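Local coordinates for protein putative pore-forming toxin (PDB 3KOG) that is of unknown function but is thought to act as a pore-forming toxin of a gut bacterium, probably exported as a lipoprotein, at residues K18-P23 with G83-K88; V183-M188 with Y216-S221. All coordinates share one frame; numbering follows the deposited sequence. Where two conformers were deposited one is given.

Contact 1: K18-P23 with G83-K88; sequences KFIITP and GQFGAK
Phe19 lies across the peptide of Gly86, in the one parallel pairing of a mixed β-sheet: strand 18-27 runs with 85-94, while the other strand pairs of this sheet are antiparallel. The directions of the paired segments differ by 11°, and five backbone bonds tie them: the even-numbered residues Lys18, Ile20 and Thr22 alternate with Gln84, Gly86 and Lys88, as parallel pairing demands. CG of Phe19 is anti to the backbone N (chi1 -164°), beside the carbonyl carbon, and from there the ring extends over the Gly86-Ala87 peptide. Phe19 CB stands 4.0 Å from Gly86 O, and CG comes to 3.7 Å from the same oxygen. CD1 reaches Gly86 C at 3.4 Å, an approach made over a residue with no side chain, and CE1 lies 3.6 Å from Ala87 N. One ring face has Ala87 CA above its rim. At the far end, CZ meets Lys88 CE edge-on at 3.6 Å, while CE2 neighbours Lys88 CB. The lysine chain continues past the ring to place NZ on Thr76 O. This face, with Ile21, packs on strand 69-77 of the three-stranded sheet, giving a sandwich-like core consistent with the transthyretin clan. The opposite face carries Lys18, Ile20, Phe85 and Ala87. There Lys18 CB, CG and CD pass beside the Phe85 ring, and Ile20 CD1 abuts the ring edge in its plane, 3.7 Å from Phe85 CE1.

Contact 2: V183-M188 with Y216-S221; sequences VFVDYM and YNTIVS
Ile219 O is gripped from several directions in this antiparallel β-hairpin pairing of strands 179-198 and 207-225. Asp186 N donates to it at 2.8 Å in an almost straight bond (176° at the hydrogen), nearly along the C=O axis. The CA-H of Val185 leans on the same oxygen, and a water lies 2.8 Å from Ile219 O in hydrogen-bonding geometry. That water is also 2.5 Å from Asp186 OD1 and 2.5 Å from Ser221 OG, distances so short that its exact position is doubtful; it lies between the carboxylate and the hydroxyl and probably links them. Each has a further partner: Asp186 OD2 bonds Thr112 OG1, and Ser221 OG bonds Gln84 NE2.

Six backbone bonds join the hydrogen-bonded pairs Phe184-Ser221, Asp186-Ile219 and Met188-Asn217. They are not equivalent in aim: Phe184 N stands 40° out of the carbonyl plane of Ser221.

The face of Val185, Tyr187, Thr218 and Val220 holds the non-hydrogen-bonded pairs Val185-Val220 and Tyr187-Thr218, a mix of methyls, an aromatic ring and two hydroxyls. Diagonal contacts knit it further: Val183 CG1 meets Val220 CG1 at 3.7 Å, and Val185 CG1 presses on Thr218 CG2 at 3.5 Å, tighter than ordinary methyl contact. Thr218 runs alongside the Tyr187 side chain in the same direction, with its CG2 in the ring plane at the edge and Thr218 OG1 3.6 Å from Tyr187 CD1. Both hydroxyls bond carbonyls of strand 126-143, Thr218 OG1 to Lys135 O and Tyr187 OH to Thr133 O.

Back on the Asp186 face, Asn217 holds CG in the crowded position between backbone N and carbonyl carbon (chi1 70°). Its ND2 bonds Ala87 O, while OD1 rests 3.4 Å from CB of the selenomethionine Met188.

How the contacts relate
Contact 1 and contact 2 meet where strand 85-94 lies against strand 207-225. They sit side by side in one sheet, and contact 1 closes before contact 2 opens along the chain. Contact 1 is parallel and only partly buried; contact 2, an antiparallel hairpin pairing, is more deeply enclosed. At the boundary Phe85 O probably accepts a bond from Val220 N, and the Ala87-Asn217 and Gln84-Ser221 bonds add further ties; Gln84 also binds a diol probably derived from the crystallisation liquor. Chemistry follows place. In contact 1 aromatic and aliphatic groups dominate, turned partly toward the three-stranded sheet, whereas contact 2 combines methyl packing on one face with water and carboxylate on the other.

Contact 1: K18-P23 with G83-K88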
loop_
_atom_site.group_PDB
_atom_site.type_symbol
_atom_site.label_atom_id
_atom_site.label_comp_id
_atom_site.label_asym_id
_atom_site.label_seq_id
_atom_site.Cartn_x
_atom_site.Cartn_y
_atom_site.Cartn_z
ATOM N N LYS A 18 1.538 3.182 10.851
ATOM C CA LYS A 18 0.773 1.963 10.528
ATOM C C LYS A 18 0.671 1.786 9.069
ATOM O O LYS A 18 0.470 2.741 8.332
ATOM C CB LYS A 18 -0.583 1.973 11.186
ATOM C CG LYS A 18 -1.408 0.700 10.901
ATOM C CD LYS A 18 -2.807 0.773 11.545
ATOM C CE LYS A 18 -2.798 0.559 13.046
ATOM N NZ LYS A 18 -4.283 0.556 13.419
ATOM N N PHE A 19 0.786 0.524 8.626
ATOM C CA PHE A 19 0.714 0.198 7.222
ATOM C C PHE A 19 -0.027 -1.119 7.067
ATOM O O PHE A 19 0.263 -2.062 7.821
ATOM C CB PHE A 19 2.088 0.121 6.597
ATOM C CG PHE A 19 2.053 0.161 5.088
ATOM C CD1 PHE A 19 2.008 1.373 4.425
ATOM C CD2 PHE A 19 2.068 -0.994 4.370
ATOM C CE1 PHE A 19 1.963 1.428 3.074
ATOM C CE2 PHE A 19 2.020 -0.974 2.988
ATOM C CZ PHE A 19 1.962 0.288 2.338
ATOM N N ILE A 20 -1.033 -1.128 6.182
ATOM C CA ILE A 20 -1.861 -2.317 5.912
ATOM C C ILE A 20 -1.631 -2.847 4.526
ATOM O O ILE A 20 -1.731 -2.122 3.540
ATOM C CB ILE A 20 -3.335 -2.003 6.155
ATOM C CG1 ILE A 20 -3.525 -1.573 7.632
ATOM C CG2 ILE A 20 -4.237 -3.216 5.837
ATOM C CD1 ILE A 20 -4.918 -0.950 7.914
ATOM N N ILE A 21 -1.311 -4.130 4.446
ATOM C CA ILE A 21 -1.197 -4.834 3.207
ATOM C C ILE A 21 -2.403 -5.737 2.990
ATOM O O ILE A 21 -2.760 -6.577 3.865
ATOM C CB ILE A 21 0.093 -5.758 3.219
ATOM C CG1 ILE A 21 1.384 -4.925 3.254
ATOM C CG2 ILE A 21 0.071 -6.719 1.934
ATOM C CD1 ILE A 21 2.641 -5.763 3.707
ATOM N N THR A 22 -3.051 -5.573 1.856
ATOM C CA THR A 22 -4.243 -6.343 1.522
ATOM C C THR A 22 -4.000 -7.244 0.307
ATOM O O THR A 22 -3.983 -6.789 -0.831
ATOM C CB THR A 22 -5.461 -5.415 1.275
ATOM O OG1 THR A 22 -5.702 -4.603 2.449
ATOM C CG2 THR A 22 -6.706 -6.221 0.952
ATOM N N PRO A 23 -3.842 -8.555 0.546
ATOM C CA PRO A 23 -3.677 -9.500 -0.552
ATOM C C PRO A 23 -4.991 -9.716 -1.299
ATOM O O PRO A 23 -6.065 -9.730 -0.684
ATOM C CB PRO A 23 -3.243 -10.817 0.146
ATOM C CG PRO A 23 -3.080 -10.495 1.545
ATOM C CD PRO A 23 -3.676 -9.197 1.859
ATOM N N GLY A 83 2.986 8.580 13.328
ATOM C CA GLY A 83 1.677 9.008 12.825
ATOM C C GLY A 83 1.317 8.767 11.385
ATOM O O GLY A 83 0.176 8.973 11.028
ATOM N N GLN A 84 2.263 8.378 10.543
ATOM C CA GLN A 84 1.964 8.148 9.180
ATOM C C GLN A 84 1.148 6.857 9.038
ATOM O O GLN A 84 1.319 5.891 9.781
ATOM C CB GLN A 84 3.225 8.074 8.322
ATOM C CG GLN A 84 3.966 9.360 8.219
ATOM C CD GLN A 84 5.037 9.307 7.154
ATOM O OE1 GLN A 84 6.097 8.691 7.364
ATOM N NE2 GLN A 84 4.794 9.980 6.016
ATOM N N PHE A 85 0.241 6.890 8.085
ATOM C CA PHE A 85 -0.630 5.766 7.812
ATOM C C PHE A 85 -0.702 5.520 6.309
ATOM O O PHE A 85 -1.036 6.416 5.518
ATOM C CB PHE A 85 -2.031 6.008 8.384
ATOM C CG PHE A 85 -2.993 4.924 7.978
ATOM C CD1 PHE A 85 -2.920 3.665 8.567
ATOM C CD2 PHE A 85 -3.825 5.101 6.862
ATOM C CE1 PHE A 85 -3.767 2.591 8.135
ATOM C CE2 PHE A 85 -4.650 4.038 6.402
ATOM C CZ PHE A 85 -4.628 2.789 7.060
ATOM N N GLY A 86 -0.487 4.261 5.910
ATOM C CA GLY A 86 -0.585 3.853 4.525
ATOM C C GLY A 86 -1.202 2.469 4.357
ATOM O O GLY A 86 -1.323 1.715 5.327
ATOM N N ALA A 87 -1.608 2.162 3.123
ATOM C CA ALA A 87 -2.126 0.853 2.811
ATOM C C ALA A 87 -1.796 0.568 1.339
ATOM O O ALA A 87 -1.784 1.503 0.533
ATOM C CB ALA A 87 -3.648 0.811 3.038
ATOM N N LYS A 88 -1.659 -0.713 0.980
ATOM C CA LYS A 88 -1.358 -1.104 -0.420
ATOM C C LYS A 88 -1.989 -2.468 -0.618
ATOM O O LYS A 88 -1.912 -3.311 0.293
ATOM C CB LYS A 88 0.168 -1.263 -0.571
ATOM C CG LYS A 88 0.734 -0.972 -1.949
ATOM C CD LYS A 88 2.252 -1.330 -2.037
ATOM C CE LYS A 88 3.157 -0.887 -0.844
ATOM N NZ LYS A 88 4.570 -0.454 -1.167
#

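Contact 2: V183-M188 with Y216-S221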
loop_
_atom_site.group_PDB
_atom_site.type_symbol
_atom_site.label_atom_id
_atom_site.label_comp_id
_atom_site.label_asym_id
_atom_site.label_seq_id
_atom_site.Cartn_x
_atom_site.Cartn_y
_atom_site.Cartn_z
ATOM N N VAL A 183 -2.342 18.296 7.867
ATOM C CA VAL A 183 -2.290 16.934 7.337
ATOM C C VAL A 183 -1.803 16.957 5.890
ATOM O O VAL A 183 -2.308 17.691 5.091
ATOM C CB VAL A 183 -3.670 16.258 7.436
ATOM C CG1 VAL A 183 -3.599 14.807 6.917
ATOM C CG2 VAL A 183 -4.168 16.283 8.885
ATOM N N PHE A 184 -0.850 16.089 5.575
ATOM C CA PHE A 184 -0.494 15.758 4.193
ATOM C C PHE A 184 -1.135 14.449 3.746
ATOM O O PHE A 184 -1.283 13.518 4.524
ATOM C CB PHE A 184 1.025 15.646 3.996
ATOM C CG PHE A 184 1.769 16.928 4.122
ATOM C CD1 PHE A 184 2.171 17.406 5.371
ATOM C CD2 PHE A 184 2.153 17.611 2.993
ATOM C CE1 PHE A 184 2.912 18.617 5.470
ATOM C CE2 PHE A 184 2.849 18.810 3.087
ATOM C CZ PHE A 184 3.228 19.292 4.342
ATOM N N VAL A 185 -1.538 14.412 2.488
ATOM C CA VAL A 185 -1.939 13.195 1.808
ATOM C C VAL A 185 -1.073 13.070 0.564
ATOM O O VAL A 185 -1.064 13.965 -0.287
ATOM C CB VAL A 185 -3.432 13.213 1.441
ATOM C CG1 VAL A 185 -3.817 11.937 0.680
ATOM C CG2 VAL A 185 -4.282 13.400 2.712
ATOM N N ASP A 186 -0.339 11.956 0.443
ATOM C CA ASP A 186 0.477 11.728 -0.705
ATOM C C ASP A 186 -0.073 10.569 -1.506
ATOM O O ASP A 186 -0.276 9.516 -0.957
ATOM C CB ASP A 186 1.904 11.421 -0.302
ATOM C CG ASP A 186 2.636 12.654 0.255
ATOM O OD1 ASP A 186 2.464 12.949 1.435
ATOM O OD2 ASP A 186 3.373 13.316 -0.488
ATOM N N TYR A 187 -0.256 10.784 -2.804
ATOM C CA TYR A 187 -0.565 9.743 -3.745
ATOM C C TYR A 187 0.713 9.280 -4.370
ATOM O O TYR A 187 1.434 10.048 -4.953
ATOM C CB TYR A 187 -1.504 10.264 -4.843
ATOM C CG TYR A 187 -2.861 10.729 -4.407
ATOM C CD1 TYR A 187 -3.412 10.341 -3.211
ATOM C CD2 TYR A 187 -3.632 11.510 -5.260
ATOM C CE1 TYR A 187 -4.653 10.739 -2.843
ATOM C CE2 TYR A 187 -4.890 11.914 -4.897
ATOM C CZ TYR A 187 -5.381 11.533 -3.655
ATOM O OH TYR A 187 -6.645 11.908 -3.251
HETATM N N MSE A 188 0.981 7.994 -4.221
HETATM C CA MSE A 188 2.173 7.324 -4.673
HETATM C C MSE A 188 1.817 6.564 -5.986
HETATM O O MSE A 188 0.741 5.936 -6.078
HETATM C CB MSE A 188 2.593 6.284 -3.611
HETATM C CG MSE A 188 2.717 6.800 -2.151
HETATM SE SE MSE A 188 3.958 8.271 -2.068
HETATM C CE MSE A 188 5.494 7.447 -2.868
ATOM N N TYR A 216 -1.207 2.493 -7.663
ATOM C CA TYR A 216 -1.412 3.688 -6.874
ATOM C C TYR A 216 -1.807 3.332 -5.484
ATOM O O TYR A 216 -2.567 2.414 -5.293
ATOM C CB TYR A 216 -2.506 4.560 -7.482
ATOM C CG TYR A 216 -2.159 5.044 -8.859
ATOM C CD1 TYR A 216 -2.424 4.257 -9.982
ATOM C CD2 TYR A 216 -1.508 6.248 -9.036
ATOM C CE1 TYR A 216 -2.060 4.656 -11.221
ATOM C CE2 TYR A 216 -1.156 6.682 -10.299
ATOM C CZ TYR A 216 -1.448 5.879 -11.385
ATOM O OH TYR A 216 -1.084 6.279 -12.637
ATOM N N ASN A 217 -1.278 4.058 -4.501
ATOM C CA ASN A 217 -1.736 3.917 -3.119
ATOM C C ASN A 217 -1.522 5.238 -2.368
ATOM O O ASN A 217 -0.864 6.122 -2.879
ATOM C CB ASN A 217 -1.058 2.745 -2.392
ATOM C CG ASN A 217 0.406 2.975 -2.098
ATOM O OD1 ASN A 217 1.204 3.188 -2.996
ATOM N ND2 ASN A 217 0.768 2.928 -0.817
ATOM N N THR A 218 -2.059 5.329 -1.175
ATOM C CA THR A 218 -2.125 6.619 -0.485
ATOM C C THR A 218 -1.485 6.513 0.898
ATOM O O THR A 218 -1.707 5.509 1.613
ATOM C CB THR A 218 -3.540 7.082 -0.406
ATOM O OG1 THR A 218 -4.123 7.179 -1.722
ATOM C CG2 THR A 218 -3.672 8.467 0.298
ATOM N N ILE A 219 -0.627 7.504 1.203
ATOM C CA ILE A 219 -0.049 7.699 2.538
ATOM C C ILE A 219 -0.551 9.031 3.166
ATOM O O ILE A 219 -0.535 10.087 2.498
ATOM C CB ILE A 219 1.455 7.629 2.466
ATOM C CG1 ILE A 219 1.906 6.191 2.082
ATOM C CG2 ILE A 219 2.096 8.013 3.807
ATOM C CD1 ILE A 219 3.417 6.109 1.777
ATOM N N VAL A 220 -1.030 8.966 4.403
ATOM C CA VAL A 220 -1.547 10.136 5.126
ATOM C C VAL A 220 -0.534 10.445 6.255
ATOM O O VAL A 220 -0.104 9.532 6.993
ATOM C CB VAL A 220 -2.938 9.824 5.750
ATOM C CG1 VAL A 220 -3.533 11.090 6.477
ATOM C CG2 VAL A 220 -3.877 9.359 4.695
ATOM N N SER A 221 -0.192 11.717 6.423
ATOM C CA SER A 221 0.903 12.125 7.314
ATOM C C SER A 221 0.425 13.323 8.131
ATOM O O SER A 221 0.514 14.451 7.647
ATOM C CB SER A 221 2.090 12.507 6.491
ATOM O OG SER A 221 2.524 11.440 5.667
HETATM O O HOH W 1 1.390 11.917 3.441
#